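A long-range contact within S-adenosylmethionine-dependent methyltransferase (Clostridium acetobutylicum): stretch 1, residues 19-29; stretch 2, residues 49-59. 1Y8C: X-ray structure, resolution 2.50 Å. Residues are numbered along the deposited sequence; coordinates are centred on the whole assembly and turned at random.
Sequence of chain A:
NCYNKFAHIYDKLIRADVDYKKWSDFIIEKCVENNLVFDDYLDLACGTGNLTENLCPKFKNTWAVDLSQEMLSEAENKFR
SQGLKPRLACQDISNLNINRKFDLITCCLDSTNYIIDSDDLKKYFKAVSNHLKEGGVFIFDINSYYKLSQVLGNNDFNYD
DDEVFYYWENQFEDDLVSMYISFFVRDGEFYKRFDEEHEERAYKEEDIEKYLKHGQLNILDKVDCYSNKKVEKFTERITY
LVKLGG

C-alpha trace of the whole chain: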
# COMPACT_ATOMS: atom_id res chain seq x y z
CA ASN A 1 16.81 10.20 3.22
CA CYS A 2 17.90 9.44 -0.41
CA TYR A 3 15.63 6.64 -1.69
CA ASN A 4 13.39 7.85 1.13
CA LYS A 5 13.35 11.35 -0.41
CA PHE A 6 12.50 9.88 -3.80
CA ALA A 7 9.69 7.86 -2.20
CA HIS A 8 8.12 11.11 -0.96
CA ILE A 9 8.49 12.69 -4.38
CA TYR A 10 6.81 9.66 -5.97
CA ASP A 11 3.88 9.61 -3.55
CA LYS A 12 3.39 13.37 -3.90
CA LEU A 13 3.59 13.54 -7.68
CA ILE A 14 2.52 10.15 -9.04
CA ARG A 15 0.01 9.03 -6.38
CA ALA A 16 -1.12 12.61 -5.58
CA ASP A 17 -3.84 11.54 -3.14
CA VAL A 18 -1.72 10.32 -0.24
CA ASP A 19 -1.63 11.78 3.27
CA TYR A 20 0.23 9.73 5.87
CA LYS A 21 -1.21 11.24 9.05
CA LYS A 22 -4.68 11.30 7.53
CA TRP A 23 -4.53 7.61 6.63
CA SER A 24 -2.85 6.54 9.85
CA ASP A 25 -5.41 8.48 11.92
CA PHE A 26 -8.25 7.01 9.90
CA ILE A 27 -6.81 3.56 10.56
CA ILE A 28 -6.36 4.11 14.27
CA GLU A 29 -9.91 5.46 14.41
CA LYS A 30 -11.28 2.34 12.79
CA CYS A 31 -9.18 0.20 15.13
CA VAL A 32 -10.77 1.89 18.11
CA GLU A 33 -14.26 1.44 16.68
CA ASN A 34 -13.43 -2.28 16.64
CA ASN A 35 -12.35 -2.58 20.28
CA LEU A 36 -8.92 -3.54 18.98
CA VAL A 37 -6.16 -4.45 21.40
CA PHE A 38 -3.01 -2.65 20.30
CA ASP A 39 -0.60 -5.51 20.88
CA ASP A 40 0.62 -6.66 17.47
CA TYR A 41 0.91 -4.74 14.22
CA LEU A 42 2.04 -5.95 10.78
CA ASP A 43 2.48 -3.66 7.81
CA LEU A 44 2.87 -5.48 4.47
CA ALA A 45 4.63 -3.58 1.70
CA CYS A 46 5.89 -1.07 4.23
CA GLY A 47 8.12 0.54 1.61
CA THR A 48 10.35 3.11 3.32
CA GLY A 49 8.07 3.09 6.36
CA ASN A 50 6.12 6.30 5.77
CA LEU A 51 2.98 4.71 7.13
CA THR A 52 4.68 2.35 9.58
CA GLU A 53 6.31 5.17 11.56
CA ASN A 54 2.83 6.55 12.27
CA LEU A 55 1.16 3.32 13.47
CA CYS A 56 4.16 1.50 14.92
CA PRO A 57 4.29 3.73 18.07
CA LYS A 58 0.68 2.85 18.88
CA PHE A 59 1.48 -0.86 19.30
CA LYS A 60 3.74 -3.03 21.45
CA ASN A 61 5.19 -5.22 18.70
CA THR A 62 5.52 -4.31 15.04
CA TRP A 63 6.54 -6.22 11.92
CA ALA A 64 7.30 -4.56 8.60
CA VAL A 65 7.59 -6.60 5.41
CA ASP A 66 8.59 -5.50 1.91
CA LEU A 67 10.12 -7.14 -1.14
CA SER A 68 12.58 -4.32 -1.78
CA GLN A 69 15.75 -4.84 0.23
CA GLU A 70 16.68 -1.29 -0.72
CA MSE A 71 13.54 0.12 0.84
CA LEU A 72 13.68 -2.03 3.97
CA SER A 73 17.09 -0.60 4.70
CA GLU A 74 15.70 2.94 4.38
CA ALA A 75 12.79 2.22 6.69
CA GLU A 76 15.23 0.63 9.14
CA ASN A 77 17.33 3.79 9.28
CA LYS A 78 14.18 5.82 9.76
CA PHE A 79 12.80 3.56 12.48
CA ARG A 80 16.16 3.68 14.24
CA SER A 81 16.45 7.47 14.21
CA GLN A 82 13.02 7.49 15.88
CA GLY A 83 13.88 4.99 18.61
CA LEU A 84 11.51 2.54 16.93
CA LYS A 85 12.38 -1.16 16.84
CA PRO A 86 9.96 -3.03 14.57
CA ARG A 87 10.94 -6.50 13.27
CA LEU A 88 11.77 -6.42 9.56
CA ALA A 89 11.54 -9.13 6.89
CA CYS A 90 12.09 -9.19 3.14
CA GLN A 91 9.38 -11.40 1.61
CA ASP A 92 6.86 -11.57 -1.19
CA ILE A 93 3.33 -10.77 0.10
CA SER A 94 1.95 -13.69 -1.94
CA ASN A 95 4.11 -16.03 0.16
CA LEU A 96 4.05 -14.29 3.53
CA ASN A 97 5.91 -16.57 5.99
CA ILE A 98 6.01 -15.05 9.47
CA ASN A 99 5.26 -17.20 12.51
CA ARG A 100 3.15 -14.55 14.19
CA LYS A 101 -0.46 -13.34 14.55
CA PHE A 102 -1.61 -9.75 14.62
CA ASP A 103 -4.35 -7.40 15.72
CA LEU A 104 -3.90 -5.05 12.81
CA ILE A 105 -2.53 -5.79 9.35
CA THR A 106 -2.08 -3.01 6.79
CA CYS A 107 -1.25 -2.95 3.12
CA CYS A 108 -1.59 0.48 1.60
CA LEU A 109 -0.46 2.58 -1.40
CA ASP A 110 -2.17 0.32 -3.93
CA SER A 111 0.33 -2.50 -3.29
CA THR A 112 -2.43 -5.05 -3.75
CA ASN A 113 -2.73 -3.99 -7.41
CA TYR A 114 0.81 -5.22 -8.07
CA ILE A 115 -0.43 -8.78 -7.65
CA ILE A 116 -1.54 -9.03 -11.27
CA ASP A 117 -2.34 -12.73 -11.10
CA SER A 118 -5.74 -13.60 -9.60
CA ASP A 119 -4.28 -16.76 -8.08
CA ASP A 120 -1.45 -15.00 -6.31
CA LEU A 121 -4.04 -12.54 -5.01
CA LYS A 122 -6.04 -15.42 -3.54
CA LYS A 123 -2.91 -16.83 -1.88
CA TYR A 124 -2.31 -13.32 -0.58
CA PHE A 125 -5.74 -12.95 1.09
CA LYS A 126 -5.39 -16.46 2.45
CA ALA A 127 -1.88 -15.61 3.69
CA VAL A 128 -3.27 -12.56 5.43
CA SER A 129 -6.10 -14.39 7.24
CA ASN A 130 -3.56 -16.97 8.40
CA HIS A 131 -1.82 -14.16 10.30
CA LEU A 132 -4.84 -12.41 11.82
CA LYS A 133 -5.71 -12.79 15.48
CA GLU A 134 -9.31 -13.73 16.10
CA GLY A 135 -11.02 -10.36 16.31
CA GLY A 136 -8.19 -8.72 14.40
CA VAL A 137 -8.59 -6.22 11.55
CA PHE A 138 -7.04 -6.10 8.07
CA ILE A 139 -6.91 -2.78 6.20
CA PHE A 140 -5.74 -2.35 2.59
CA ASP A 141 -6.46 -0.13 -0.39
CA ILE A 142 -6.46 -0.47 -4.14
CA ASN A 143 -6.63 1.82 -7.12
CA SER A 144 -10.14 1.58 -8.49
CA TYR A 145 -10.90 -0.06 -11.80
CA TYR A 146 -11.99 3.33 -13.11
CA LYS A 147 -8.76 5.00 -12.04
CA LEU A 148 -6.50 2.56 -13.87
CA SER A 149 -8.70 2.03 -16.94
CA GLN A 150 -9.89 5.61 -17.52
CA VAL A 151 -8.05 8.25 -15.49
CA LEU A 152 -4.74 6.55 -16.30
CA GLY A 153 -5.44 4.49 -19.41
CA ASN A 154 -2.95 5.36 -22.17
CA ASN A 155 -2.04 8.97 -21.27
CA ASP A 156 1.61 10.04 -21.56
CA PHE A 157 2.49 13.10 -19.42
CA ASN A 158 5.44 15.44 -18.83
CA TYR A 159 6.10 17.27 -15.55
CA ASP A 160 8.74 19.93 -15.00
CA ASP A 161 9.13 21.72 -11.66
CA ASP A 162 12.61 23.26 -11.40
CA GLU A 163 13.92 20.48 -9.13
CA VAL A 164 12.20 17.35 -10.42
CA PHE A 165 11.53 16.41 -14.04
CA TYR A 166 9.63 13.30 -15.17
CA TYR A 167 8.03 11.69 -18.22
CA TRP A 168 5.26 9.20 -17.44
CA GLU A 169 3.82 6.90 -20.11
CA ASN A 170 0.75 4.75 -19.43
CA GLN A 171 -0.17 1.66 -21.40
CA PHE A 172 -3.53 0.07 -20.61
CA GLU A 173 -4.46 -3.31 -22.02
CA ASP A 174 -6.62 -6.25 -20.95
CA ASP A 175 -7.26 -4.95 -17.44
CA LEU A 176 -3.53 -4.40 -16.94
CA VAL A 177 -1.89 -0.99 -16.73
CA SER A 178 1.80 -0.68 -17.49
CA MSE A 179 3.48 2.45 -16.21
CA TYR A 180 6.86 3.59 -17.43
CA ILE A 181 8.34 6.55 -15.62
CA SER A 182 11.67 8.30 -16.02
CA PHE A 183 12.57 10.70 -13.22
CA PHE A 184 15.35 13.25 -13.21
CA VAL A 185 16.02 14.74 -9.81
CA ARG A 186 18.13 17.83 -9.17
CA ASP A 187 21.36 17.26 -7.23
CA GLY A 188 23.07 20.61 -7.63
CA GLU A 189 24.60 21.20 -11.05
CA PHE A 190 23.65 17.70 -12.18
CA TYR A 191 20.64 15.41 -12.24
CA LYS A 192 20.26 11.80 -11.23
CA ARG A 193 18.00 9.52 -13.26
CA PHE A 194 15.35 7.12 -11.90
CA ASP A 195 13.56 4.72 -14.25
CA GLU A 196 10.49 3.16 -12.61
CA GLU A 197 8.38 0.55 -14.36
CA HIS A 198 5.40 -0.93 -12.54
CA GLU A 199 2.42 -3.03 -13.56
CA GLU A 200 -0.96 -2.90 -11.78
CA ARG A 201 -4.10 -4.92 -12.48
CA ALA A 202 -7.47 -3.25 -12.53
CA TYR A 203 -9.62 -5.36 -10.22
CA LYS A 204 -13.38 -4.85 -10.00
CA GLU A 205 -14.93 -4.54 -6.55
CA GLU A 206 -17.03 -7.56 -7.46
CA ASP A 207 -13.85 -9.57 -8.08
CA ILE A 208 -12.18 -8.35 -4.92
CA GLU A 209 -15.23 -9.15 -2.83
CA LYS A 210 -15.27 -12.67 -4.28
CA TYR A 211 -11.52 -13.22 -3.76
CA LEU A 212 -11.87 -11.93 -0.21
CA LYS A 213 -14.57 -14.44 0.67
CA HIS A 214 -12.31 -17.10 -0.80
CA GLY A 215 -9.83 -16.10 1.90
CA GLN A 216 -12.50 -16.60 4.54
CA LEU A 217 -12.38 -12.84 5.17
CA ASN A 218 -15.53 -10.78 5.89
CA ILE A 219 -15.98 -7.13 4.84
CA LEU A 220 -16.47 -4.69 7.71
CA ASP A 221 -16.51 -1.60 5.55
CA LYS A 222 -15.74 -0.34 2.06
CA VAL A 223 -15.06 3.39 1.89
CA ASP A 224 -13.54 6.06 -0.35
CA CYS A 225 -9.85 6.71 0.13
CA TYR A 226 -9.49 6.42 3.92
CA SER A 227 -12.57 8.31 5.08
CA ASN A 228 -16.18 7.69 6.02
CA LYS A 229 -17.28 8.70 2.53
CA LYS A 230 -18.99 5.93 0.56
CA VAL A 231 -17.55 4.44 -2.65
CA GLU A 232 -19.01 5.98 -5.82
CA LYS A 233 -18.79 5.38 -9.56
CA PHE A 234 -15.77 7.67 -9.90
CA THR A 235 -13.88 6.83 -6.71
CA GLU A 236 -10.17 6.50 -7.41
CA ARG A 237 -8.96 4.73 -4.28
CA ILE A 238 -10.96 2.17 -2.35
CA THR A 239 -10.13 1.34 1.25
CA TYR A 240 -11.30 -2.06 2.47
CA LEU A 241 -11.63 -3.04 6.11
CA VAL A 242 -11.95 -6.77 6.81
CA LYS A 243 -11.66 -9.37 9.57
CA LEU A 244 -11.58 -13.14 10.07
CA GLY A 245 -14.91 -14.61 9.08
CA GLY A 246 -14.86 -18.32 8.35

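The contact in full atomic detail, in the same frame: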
# COMPACT_ATOMS: atom_id res chain seq x y z
N ASP A 19 -1.90 10.98 2.07
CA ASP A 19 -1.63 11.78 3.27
C ASP A 19 -1.39 10.79 4.41
O ASP A 19 -2.31 10.13 4.89
CB ASP A 19 -2.84 12.67 3.58
CG ASP A 19 -2.57 13.67 4.71
OD1 ASP A 19 -3.41 14.60 4.87
OD2 ASP A 19 -1.55 13.54 5.43
N TYR A 20 -0.13 10.67 4.82
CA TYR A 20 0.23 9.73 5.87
C TYR A 20 -0.61 9.88 7.13
O TYR A 20 -1.39 8.99 7.46
CB TYR A 20 1.72 9.86 6.19
CG TYR A 20 2.60 9.65 4.98
CD1 TYR A 20 3.77 10.40 4.81
CD2 TYR A 20 2.27 8.72 4.00
CE1 TYR A 20 4.57 10.24 3.69
CE2 TYR A 20 3.07 8.54 2.87
CZ TYR A 20 4.22 9.31 2.72
OH TYR A 20 5.02 9.16 1.61
N LYS A 21 -0.45 11.01 7.82
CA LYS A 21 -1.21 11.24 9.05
C LYS A 21 -2.69 10.98 8.85
O LYS A 21 -3.32 10.29 9.66
CB LYS A 21 -0.99 12.67 9.56
CG LYS A 21 0.44 12.94 10.08
CD LYS A 21 0.83 14.43 10.04
CE LYS A 21 2.33 14.67 10.32
NZ LYS A 21 2.81 14.15 11.66
N LYS A 22 -3.26 11.51 7.77
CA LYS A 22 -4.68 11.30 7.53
C LYS A 22 -5.01 9.80 7.53
O LYS A 22 -5.89 9.35 8.26
CB LYS A 22 -5.12 11.91 6.21
CG LYS A 22 -6.55 11.54 5.86
CD LYS A 22 -6.92 11.94 4.45
CE LYS A 22 -8.33 11.47 4.13
NZ LYS A 22 -8.71 11.75 2.72
N TRP A 23 -4.29 9.04 6.72
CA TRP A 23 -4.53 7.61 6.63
C TRP A 23 -4.28 6.92 7.97
O TRP A 23 -5.12 6.15 8.45
CB TRP A 23 -3.65 6.97 5.54
CG TRP A 23 -4.01 7.38 4.13
CD1 TRP A 23 -4.81 8.43 3.76
CD2 TRP A 23 -3.53 6.79 2.92
NE1 TRP A 23 -4.85 8.53 2.39
CE2 TRP A 23 -4.07 7.53 1.84
CE3 TRP A 23 -2.68 5.71 2.63
CZ2 TRP A 23 -3.80 7.23 0.50
CZ3 TRP A 23 -2.41 5.40 1.30
CH2 TRP A 23 -2.97 6.16 0.25
N SER A 24 -3.13 7.18 8.58
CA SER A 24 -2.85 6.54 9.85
C SER A 24 -3.94 6.86 10.87
O SER A 24 -4.43 5.96 11.55
CB SER A 24 -1.45 6.93 10.38
OG SER A 24 -1.23 8.32 10.31
N ASP A 25 -4.35 8.12 10.97
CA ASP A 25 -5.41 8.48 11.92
C ASP A 25 -6.69 7.74 11.59
O ASP A 25 -7.36 7.21 12.48
CB ASP A 25 -5.68 9.99 11.90
CG ASP A 25 -4.48 10.80 12.38
OD1 ASP A 25 -3.45 10.17 12.74
OD2 ASP A 25 -4.58 12.05 12.41
N PHE A 26 -7.04 7.71 10.30
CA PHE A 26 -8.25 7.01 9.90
C PHE A 26 -8.15 5.55 10.35
O PHE A 26 -9.13 4.99 10.84
CB PHE A 26 -8.43 7.02 8.38
CG PHE A 26 -9.61 6.21 7.91
CD1 PHE A 26 -10.91 6.71 8.03
CD2 PHE A 26 -9.43 4.96 7.34
CE1 PHE A 26 -12.01 5.96 7.61
CE2 PHE A 26 -10.53 4.20 6.91
CZ PHE A 26 -11.82 4.71 7.04
N ILE A 27 -6.98 4.95 10.18
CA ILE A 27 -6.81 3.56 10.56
C ILE A 27 -6.93 3.36 12.05
O ILE A 27 -7.60 2.44 12.51
CB ILE A 27 -5.45 3.02 10.10
CG1 ILE A 27 -5.33 3.12 8.58
CG2 ILE A 27 -5.32 1.56 10.51
CD1 ILE A 27 -3.93 2.94 8.06
N ILE A 28 -6.28 4.22 12.83
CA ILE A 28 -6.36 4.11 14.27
C ILE A 28 -7.83 4.23 14.70
O ILE A 28 -8.32 3.45 15.51
CB ILE A 28 -5.57 5.23 14.97
CG1 ILE A 28 -4.10 5.14 14.61
CG2 ILE A 28 -5.73 5.10 16.48
CD1 ILE A 28 -3.46 3.85 15.08
N GLU A 29 -8.51 5.21 14.12
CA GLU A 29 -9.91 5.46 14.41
C GLU A 29 -10.75 4.21 14.22
O GLU A 29 -11.56 3.83 15.08
CB GLU A 29 -10.42 6.59 13.51
CG GLU A 29 -11.88 6.98 13.71
CD GLU A 29 -12.40 7.88 12.59
OE1 GLU A 29 -13.58 8.31 12.66
OE2 GLU A 29 -11.62 8.16 11.64
N GLY A 49 8.66 2.86 5.06
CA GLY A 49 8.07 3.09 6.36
C GLY A 49 7.36 4.40 6.63
O GLY A 49 7.27 4.83 7.78
N ASN A 50 6.82 5.03 5.59
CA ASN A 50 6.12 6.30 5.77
C ASN A 50 4.79 6.15 6.48
O ASN A 50 4.27 7.11 7.04
CB ASN A 50 5.92 6.99 4.42
CG ASN A 50 7.19 7.61 3.91
OD1 ASN A 50 7.99 8.12 4.70
ND2 ASN A 50 7.39 7.59 2.60
N LEU A 51 4.26 4.95 6.48
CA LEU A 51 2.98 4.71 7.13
C LEU A 51 3.25 3.95 8.43
O LEU A 51 2.55 4.12 9.42
CB LEU A 51 2.12 3.88 6.18
CG LEU A 51 0.61 4.03 6.19
CD1 LEU A 51 0.09 3.76 4.80
CD2 LEU A 51 -0.01 3.08 7.19
N THR A 52 4.31 3.15 8.42
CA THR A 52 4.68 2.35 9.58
C THR A 52 5.08 3.22 10.77
O THR A 52 4.70 2.94 11.91
CB THR A 52 5.85 1.41 9.25
OG1 THR A 52 5.71 0.94 7.91
CG2 THR A 52 5.86 0.23 10.20
N GLU A 53 5.85 4.28 10.50
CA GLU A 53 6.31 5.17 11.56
C GLU A 53 5.15 5.87 12.27
O GLU A 53 5.31 6.36 13.38
CB GLU A 53 7.27 6.22 11.01
CG GLU A 53 6.63 7.17 10.02
CD GLU A 53 7.56 8.25 9.53
OE1 GLU A 53 7.23 8.88 8.50
OE2 GLU A 53 8.62 8.48 10.16
N ASN A 54 3.98 5.91 11.65
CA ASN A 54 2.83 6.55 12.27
C ASN A 54 2.05 5.59 13.17
O ASN A 54 1.57 5.98 14.23
CB ASN A 54 1.89 7.12 11.21
CG ASN A 54 2.43 8.38 10.57
OD1 ASN A 54 3.64 8.63 10.59
ND2 ASN A 54 1.54 9.20 10.01
N LEU A 55 1.92 4.34 12.74
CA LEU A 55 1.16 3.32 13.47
C LEU A 55 1.99 2.49 14.43
O LEU A 55 1.50 2.03 15.46
CB LEU A 55 0.47 2.39 12.46
CG LEU A 55 -0.50 3.03 11.48
CD1 LEU A 55 -0.72 2.12 10.30
CD2 LEU A 55 -1.81 3.32 12.19
N CYS A 56 3.26 2.28 14.09
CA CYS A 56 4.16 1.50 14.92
C CYS A 56 4.18 1.94 16.40
O CYS A 56 4.14 1.09 17.30
CB CYS A 56 5.57 1.56 14.34
SG CYS A 56 6.81 0.94 15.46
N PRO A 57 4.26 3.25 16.67
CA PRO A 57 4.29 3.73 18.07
C PRO A 57 3.01 3.47 18.87
O PRO A 57 3.00 3.60 20.09
CB PRO A 57 4.59 5.21 17.92
CG PRO A 57 4.01 5.55 16.60
CD PRO A 57 4.45 4.38 15.75
N LYS A 58 1.93 3.12 18.19
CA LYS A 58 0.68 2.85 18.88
C LYS A 58 0.57 1.40 19.34
O LYS A 58 -0.34 1.06 20.09
CB LYS A 58 -0.49 3.22 17.97
CG LYS A 58 -0.53 4.70 17.60
CD LYS A 58 -0.65 5.56 18.85
CE LYS A 58 -1.04 7.00 18.51
NZ LYS A 58 -0.02 7.69 17.68
N PHE A 59 1.51 0.55 18.91
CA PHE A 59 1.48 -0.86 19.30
C PHE A 59 2.69 -1.29 20.14
O PHE A 59 3.64 -0.53 20.32
CB PHE A 59 1.41 -1.75 18.06
CG PHE A 59 0.11 -1.66 17.34
CD1 PHE A 59 -0.19 -0.55 16.54
CD2 PHE A 59 -0.84 -2.67 17.47
CE1 PHE A 59 -1.41 -0.46 15.89
CE2 PHE A 59 -2.06 -2.59 16.83
CZ PHE A 59 -2.35 -1.48 16.03

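The one hydrogen bond between the two stretches ends on a serine hydroxyl that is itself turned back onto its own helix. Asn54 ND2 donates to Ser24 OG over 2.9 Å, nearly linearly at 170°. Ser24, with chi1 in the p well, places OG 2.9 Å from both Tyr20 O and Lys21 O, so the hydroxyl can accept from Asn54 while directing its own proton to the helix backbone; which carbonyl receives it is not settled. Asn54 ND2 also lies 3.5 Å from Lys21 N, but both are donors and no bond forms.

One helical turn before Ser24, Tyr20 packs its ring against Asn50. Asn50 CB sits over one face, 3.6 Å from the ring centroid and 21° off the normal, a CH-pi contact. Tyr20 OH approaches Asn50 ND2 to 3.0 Å, yet the angle is too poor for a hydrogen bond, and the hydroxyl is satisfied elsewhere in the structure.

Apolar side chains extend the contact along the helix. Leu51 CD1 meets the edge of the Trp23 ring, 4.0 Å from CE3. Ile27 CD1 bridges two leucines, lying 4.0 Å from both Leu51 CD2 and Leu55 CD1. Further along, Ile28 CD1 packs tightly on Leu55 CD2 at 3.4 Å and reaches Lys58 CG at 4.0 Å, touching the aliphatic part of that lysine.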